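Local coordinates for protein probable dehydrogenase (Mesorhizobium loti, PDB 3T37) that probably oxidises pyridoxine at its 4-position alcohol as an FAD-dependent oxidase of the glucose-methanol-choline (GMC) family, at residues 172-177 with 196-201; 310-315 with 456-461. All coordinates share one frame; numbering follows the deposited sequence.

Contact 1: residues 172-177 with 196-201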
loop_
_atom_site.group_PDB
_atom_site.type_symbol
_atom_site.label_atom_id
_atom_site.label_comp_id
_atom_site.label_asym_id
_atom_site.label_seq_id
_atom_site.Cartn_x
_atom_site.Cartn_y
_atom_site.Cartn_z
ATOM N N ALA A 172 -30.969 4.052 -19.882
ATOM C CA ALA A 172 -31.046 3.706 -21.297
ATOM C C ALA A 172 -29.689 3.974 -21.951
ATOM O O ALA A 172 -29.250 3.218 -22.821
ATOM C CB ALA A 172 -32.136 4.507 -21.983
ATOM N N PHE A 173 -29.024 5.047 -21.524
ATOM C CA PHE A 173 -27.687 5.353 -22.023
ATOM C C PHE A 173 -26.716 4.213 -21.685
ATOM O O PHE A 173 -25.973 3.723 -22.547
ATOM C CB PHE A 173 -27.197 6.657 -21.402
ATOM C CG PHE A 173 -25.769 6.982 -21.713
ATOM C CD1 PHE A 173 -25.415 7.537 -22.946
ATOM C CD2 PHE A 173 -24.779 6.742 -20.778
ATOM C CE1 PHE A 173 -24.084 7.857 -23.228
ATOM C CE2 PHE A 173 -23.444 7.053 -21.056
ATOM C CZ PHE A 173 -23.098 7.613 -22.273
ATOM N N ILE A 174 -26.732 3.796 -20.427
ATOM C CA ILE A 174 -25.912 2.679 -19.965
ATOM C C ILE A 174 -26.190 1.394 -20.756
ATOM O O ILE A 174 -25.257 0.672 -21.150
ATOM C CB ILE A 174 -26.104 2.480 -18.443
ATOM C CG1 ILE A 174 -25.451 3.640 -17.697
ATOM C CG2 ILE A 174 -25.535 1.150 -17.962
ATOM C CD1 ILE A 174 -25.581 3.569 -16.184
ATOM N N GLU A 175 -27.463 1.114 -21.016
ATOM C CA GLU A 175 -27.815 -0.059 -21.817
ATOM C C GLU A 175 -27.268 0.063 -23.227
ATOM O O GLU A 175 -26.821 -0.930 -23.819
ATOM C CB GLU A 175 -29.334 -0.232 -21.875
ATOM C CG GLU A 175 -29.917 -0.724 -20.578
ATOM C CD GLU A 175 -29.269 -2.020 -20.140
ATOM O OE1 GLU A 175 -29.141 -2.929 -21.000
ATOM O OE2 GLU A 175 -28.872 -2.123 -18.949
ATOM N N ALA A 176 -27.319 1.278 -23.770
ATOM C CA ALA A 176 -26.841 1.524 -25.122
ATOM C C ALA A 176 -25.364 1.188 -25.191
ATOM O O ALA A 176 -24.909 0.480 -26.089
ATOM C CB ALA A 176 -27.078 2.981 -25.523
ATOM N N GLY A 177 -24.615 1.688 -24.221
ATOM C CA GLY A 177 -23.185 1.450 -24.207
ATOM C C GLY A 177 -22.864 -0.008 -23.953
ATOM O O GLY A 177 -21.955 -0.559 -24.564
ATOM N N VAL A 196 -19.231 1.020 -18.528
ATOM C CA VAL A 196 -20.523 1.690 -18.430
ATOM C C VAL A 196 -21.020 1.630 -16.955
ATOM O O VAL A 196 -20.972 0.573 -16.324
ATOM C CB VAL A 196 -21.477 1.056 -19.506
ATOM C CG1 VAL A 196 -22.357 -0.047 -18.932
ATOM C CG2 VAL A 196 -22.266 2.105 -20.264
ATOM N N THR A 197 -21.426 2.773 -16.393
ATOM C CA THR A 197 -21.812 2.868 -14.969
ATOM C C THR A 197 -22.336 4.259 -14.582
ATOM O O THR A 197 -22.002 5.260 -15.218
ATOM C CB THR A 197 -20.613 2.568 -14.020
ATOM O OG1 THR A 197 -21.025 2.703 -12.654
ATOM C CG2 THR A 197 -19.470 3.550 -14.270
ATOM N N PRO A 198 -23.176 4.329 -13.543
ATOM C CA PRO A 198 -23.436 5.658 -12.989
ATOM C C PRO A 198 -22.167 6.173 -12.341
ATOM O O PRO A 198 -21.425 5.371 -11.761
ATOM C CB PRO A 198 -24.474 5.384 -11.896
ATOM C CG PRO A 198 -25.149 4.116 -12.324
ATOM C CD PRO A 198 -24.060 3.297 -12.968
ATOM N N ASN A 199 -21.909 7.474 -12.440
ATOM C CA ASN A 199 -20.771 8.069 -11.755
ATOM C C ASN A 199 -20.972 7.935 -10.264
ATOM O O ASN A 199 -22.080 8.156 -9.763
ATOM C CB ASN A 199 -20.661 9.568 -12.080
ATOM C CG ASN A 199 -20.500 9.836 -13.555
ATOM O OD1 ASN A 199 -19.971 9.002 -14.297
ATOM N ND2 ASN A 199 -20.961 11.007 -13.996
ATOM N N SER A 200 -19.910 7.588 -9.546
ATOM C CA SER A 200 -19.955 7.653 -8.093
ATOM C C SER A 200 -19.949 9.130 -7.668
ATOM O O SER A 200 -19.379 9.970 -8.369
ATOM C CB SER A 200 -18.763 6.901 -7.519
ATOM O OG SER A 200 -18.823 5.534 -7.912
ATOM N N LEU A 201 -20.596 9.449 -6.545
ATOM C CA LEU A 201 -20.784 10.840 -6.124
ATOM C C LEU A 201 -20.440 11.033 -4.648
ATOM O O LEU A 201 -20.632 10.118 -3.830
ATOM C CB LEU A 201 -22.242 11.271 -6.349
ATOM C CG LEU A 201 -22.861 11.092 -7.734
ATOM C CD1 LEU A 201 -24.380 11.213 -7.663
ATOM C CD2 LEU A 201 -22.286 12.123 -8.706
#

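Contact 2: residues 310-315 with 456-461. With FAD (flavin-adenine dinucleotide), chain B.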
loop_
_atom_site.group_PDB
_atom_site.type_symbol
_atom_site.label_atom_id
_atom_site.label_comp_id
_atom_site.label_asym_id
_atom_site.label_seq_id
_atom_site.Cartn_x
_atom_site.Cartn_y
_atom_site.Cartn_z
ATOM N N LEU A 310 -15.364 19.245 -22.987
ATOM C CA LEU A 310 -16.525 18.447 -23.329
ATOM C C LEU A 310 -17.235 19.137 -24.471
ATOM O O LEU A 310 -17.483 20.350 -24.412
ATOM C CB LEU A 310 -17.475 18.336 -22.135
ATOM C CG LEU A 310 -17.054 17.332 -21.062
ATOM C CD1 LEU A 310 -18.090 17.223 -19.947
ATOM C CD2 LEU A 310 -16.793 15.984 -21.684
ATOM N N GLY A 311 -17.540 18.392 -25.527
ATOM C CA GLY A 311 -18.369 18.939 -26.583
ATOM C C GLY A 311 -19.784 19.100 -26.050
ATOM O O GLY A 311 -20.382 18.127 -25.589
ATOM N N ALA A 312 -20.309 20.324 -26.095
ATOM C CA ALA A 312 -21.697 20.597 -25.694
ATOM C C ALA A 312 -22.518 21.112 -26.877
ATOM O O ALA A 312 -22.551 22.317 -27.143
ATOM C CB ALA A 312 -21.729 21.613 -24.551
ATOM N N GLY A 313 -23.172 20.202 -27.594
ATOM C CA GLY A 313 -23.128 18.789 -27.272
ATOM C C GLY A 313 -23.755 18.007 -28.409
ATOM O O GLY A 313 -24.220 18.590 -29.395
ATOM N N ASN A 314 -23.746 16.684 -28.297
ATOM C CA ASN A 314 -24.455 15.850 -29.263
ATOM C C ASN A 314 -25.912 15.840 -28.797
ATOM O O ASN A 314 -26.320 14.981 -28.022
ATOM C CB ASN A 314 -23.828 14.455 -29.292
ATOM C CG ASN A 314 -24.491 13.519 -30.292
ATOM O OD1 ASN A 314 -24.353 12.296 -30.186
ATOM N ND2 ASN A 314 -25.200 14.083 -31.272
ATOM N N LEU A 315 -26.665 16.839 -29.257
ATOM C CA LEU A 315 -28.007 17.181 -28.758
ATOM C C LEU A 315 -29.098 16.353 -29.432
ATOM O O LEU A 315 -29.142 16.250 -30.672
ATOM C CB LEU A 315 -28.280 18.651 -29.082
ATOM C CG LEU A 315 -29.037 19.620 -28.170
ATOM C CD1 LEU A 315 -29.905 20.551 -29.010
ATOM C CD2 LEU A 315 -29.833 18.948 -27.087
ATOM N N SER A 456 -18.570 23.895 -30.167
ATOM C CA SER A 456 -19.309 23.208 -29.106
ATOM C C SER A 456 -18.541 22.935 -27.813
ATOM O O SER A 456 -19.163 22.720 -26.764
ATOM C CB SER A 456 -19.848 21.870 -29.635
ATOM O OG SER A 456 -18.826 20.887 -29.626
ATOM N N VAL A 457 -17.211 22.922 -27.858
ATOM C CA VAL A 457 -16.475 22.466 -26.672
ATOM C C VAL A 457 -16.516 23.502 -25.556
ATOM O O VAL A 457 -16.442 24.712 -25.805
ATOM C CB VAL A 457 -15.007 22.076 -26.966
ATOM C CG1 VAL A 457 -14.936 20.759 -27.776
ATOM C CG2 VAL A 457 -14.273 23.222 -27.688
ATOM N N ILE A 458 -16.647 23.011 -24.327
ATOM C CA ILE A 458 -16.581 23.853 -23.144
ATOM C C ILE A 458 -15.696 23.181 -22.103
ATOM O O ILE A 458 -15.448 21.969 -22.155
ATOM C CB ILE A 458 -17.974 24.099 -22.523
ATOM C CG1 ILE A 458 -18.638 22.777 -22.129
ATOM C CG2 ILE A 458 -18.855 24.860 -23.487
ATOM C CD1 ILE A 458 -19.974 22.979 -21.369
ATOM N N THR A 459 -15.218 23.970 -21.151
ATOM C CA THR A 459 -14.353 23.413 -20.130
ATOM C C THR A 459 -15.062 22.373 -19.273
ATOM O O THR A 459 -16.247 22.513 -18.944
ATOM C CB THR A 459 -13.773 24.508 -19.211
ATOM O OG1 THR A 459 -13.031 23.873 -18.163
ATOM C CG2 THR A 459 -14.891 25.389 -18.612
ATOM N N HIS A 460 -14.328 21.331 -18.901
ATOM C CA HIS A 460 -14.857 20.320 -17.996
ATOM C C HIS A 460 -14.551 20.758 -16.571
ATOM O O HIS A 460 -14.925 20.077 -15.619
ATOM C CB HIS A 460 -14.172 18.987 -18.267
ATOM C CG HIS A 460 -14.960 17.795 -17.821
ATOM N ND1 HIS A 460 -15.887 17.844 -16.805
ATOM C CD2 HIS A 460 -14.949 16.511 -18.260
ATOM C CE1 HIS A 460 -16.416 16.646 -16.637
ATOM N NE2 HIS A 460 -15.860 15.817 -17.501
ATOM N N HIS A 461 -13.843 21.887 -16.448
ATOM C CA HIS A 461 -13.444 22.464 -15.154
ATOM C C HIS A 461 -12.357 21.670 -14.424
ATOM O O HIS A 461 -12.421 21.532 -13.202
ATOM C CB HIS A 461 -14.647 22.635 -14.199
ATOM C CG HIS A 461 -15.771 23.452 -14.757
ATOM N ND1 HIS A 461 -15.705 24.826 -14.887
ATOM C CD2 HIS A 461 -17.006 23.095 -15.188
ATOM C CE1 HIS A 461 -16.836 25.273 -15.398
ATOM N NE2 HIS A 461 -17.646 24.244 -15.588
HETATM P PA FAD B . -9.503 24.741 -5.091
HETATM O O1A FAD B . -10.101 25.605 -6.172
HETATM O O2A FAD B . -10.470 23.672 -4.605
HETATM O O5B FAD B . -9.055 25.614 -3.821
HETATM C C5B FAD B . -8.281 26.778 -3.968
HETATM C C4B FAD B . -8.633 27.650 -2.770
HETATM O O4B FAD B . -7.644 28.643 -2.589
HETATM C C3B FAD B . -9.960 28.368 -2.948
HETATM O O3B FAD B . -10.707 28.152 -1.764
HETATM C C2B FAD B . -9.545 29.824 -3.131
HETATM O O2B FAD B . -10.508 30.768 -2.709
HETATM C C1B FAD B . -8.262 29.887 -2.314
HETATM N N9A FAD B . -7.311 30.910 -2.767
HETATM C C8A FAD B . -6.928 31.159 -4.062
HETATM N N7A FAD B . -6.008 32.158 -4.037
HETATM C C5A FAD B . -5.784 32.530 -2.763
HETATM C C6A FAD B . -4.954 33.494 -2.192
HETATM N N6A FAD B . -4.076 34.180 -2.933
HETATM N N1A FAD B . -4.948 33.643 -0.817
HETATM C C2A FAD B . -5.763 32.856 -0.026
HETATM N N3A FAD B . -6.583 31.907 -0.600
HETATM C C4A FAD B . -6.595 31.745 -1.949
HETATM N N1 FAD B . -13.692 17.498 -9.943
HETATM C C2 FAD B . -14.160 16.210 -9.842
HETATM O O2 FAD B . -13.385 15.295 -9.589
HETATM N N3 FAD B . -15.490 15.922 -10.054
HETATM C C4 FAD B . -16.366 16.930 -10.372
HETATM O O4 FAD B . -17.553 16.678 -10.558
HETATM C C4X FAD B . -15.904 18.233 -10.472
HETATM N N5 FAD B . -16.781 19.234 -10.790
HETATM C C5X FAD B . -16.345 20.542 -10.883
HETATM C C6 FAD B . -17.271 21.536 -11.192
HETATM C C7 FAD B . -16.865 22.853 -11.271
HETATM C C7M FAD B . -17.857 23.932 -11.609
HETATM C C8 FAD B . -15.532 23.158 -11.042
HETATM C C8M FAD B . -15.119 24.582 -11.155
HETATM C C9 FAD B . -14.591 22.169 -10.733
HETATM C C9A FAD B . -15.006 20.845 -10.647
HETATM N N10 FAD B . -14.115 19.827 -10.340
HETATM C C10 FAD B . -14.565 18.522 -10.249
HETATM C "C1'" FAD B . -12.664 20.113 -10.119
HETATM C "C2'" FAD B . -12.297 20.119 -8.651
HETATM O "O2'" FAD B . -13.312 20.786 -7.936
HETATM C "C3'" FAD B . -10.981 20.855 -8.515
HETATM O "O3'" FAD B . -10.042 20.334 -9.440
HETATM C "C4'" FAD B . -10.436 20.719 -7.104
HETATM O "O4'" FAD B . -11.370 21.289 -6.215
HETATM C "C5'" FAD B . -9.105 21.462 -7.038
HETATM O "O5'" FAD B . -8.735 21.647 -5.700
HETATM P P FAD B . -7.546 22.670 -5.352
HETATM O O1P FAD B . -7.197 22.503 -3.882
HETATM O O2P FAD B . -6.372 22.403 -6.297
HETATM O O3P FAD B . -8.116 24.142 -5.651
#

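Contact 1: residues 172-177 with 196-201
Ile174 and Val196 form the tight end of this contact. Ile174 sits on helix 168-179 and leans onto the loop that carries Val196. Its CG2 methyl meets Val196 CG1 at 3.5 Å, and the two side chains cross obliquely. The other methyl of the valine, Val196 CG2, lies against the helix backbone, 3.4 Å from Ile174 O. The same methyl comes within 4.1 Å of Gly177 CA, one turn further along the helix. Gly177 has no side chain, and a CB here would run into Val196 CG2; the bare backbone lets the loop come close.

The second branch of Ile174 reaches further along the loop. CG1 lies beside the backbone N, and the chain then runs on fully extended (chi2 180°). This carries CD1 to the proline, 3.6 Å from Pro198 CD, and the two side chains cross at about a right angle. Replacing Ile174 by alanine removes both branches and is likely to leave a gap between the helix and Val196 and Pro198.

On the looser side, Pro198 is partly exposed and gives up little surface here. Glu175 points away from the loop, is partly exposed and forms a salt bridge with Arg184. Thr197 is buried but turned from the helix. Its OG1 donates to Pro198 O at 2.8 Å and accepts from Gly187 N.

The buried side faces strand 330-336, where Ile174 and Phe173 both touch Ser332. The arrangement is apolar helix-to-loop packing against the antiparallel sheet of a GMC oxidoreductase.

Contact 2: residues 310-315 with 456-461
Leu310 and Ile458 pair through two backbone hydrogen bonds, Leu310 N to Ile458 O and Ile458 N to Leu310 O, both 2.8 Å. This is an antiparallel hydrogen-bonded pair. A third bond runs from Ala312 N to Ser456 O at 2.7 Å; the amide approaches that carbonyl from above its plane, 54° out of it. Between these bonds Gly311 faces Val457 as a non-hydrogen-bonded pair, with CA atoms only 4.0 Å apart. Val457 CA also makes a CA-H...O contact to Leu310 O.

Two side-chain contacts add to the backbone bonds. Leu310 CD1 sits over the centre of the His460 ring, 3.6 Å from the centroid and 8° off the normal, a CH-pi contact. The imidazole is swung anti to its own backbone N (chi1 -157°), which brings it under the leucine. Ala312 CB touches Ile458 CD1 at 3.9 Å.

Beyond the strand, the methyl C7M of FAD lies over one face of the His461 ring. His461 CB is 3.3 Å from FAD C8.

Strand 457-459 follows directly on helix 446-456 and pairs with the first part of strand 309-318, before the corner at Ala312. Strand 371-378 also pairs with that strand, and helix 408-425 touches Val457 through Phe414.

From the N terminus, helix 168-179 comes first. Contact 1 closes a short loop, with 18 residues between its segments, before the chain reaches strand 203-204. The chain then passes through helices and strands, among them 226-229 and 262-265 of the parallel sheet, and enters strand 309-318, where contact 2 opens. Contact 2 closes 140 residues later, at strand 457-459. The contacts are therefore in series and neither nests in nor crosses the other. The centres of contacts 1 and 2 lie about 18 Å apart. Contact 1 packs beside strand 330-336 of the antiparallel sheet; contact 2 is a pairing within that sheet, 309-318 with 457-459. Contact 2 alone reaches the flavin, through His461.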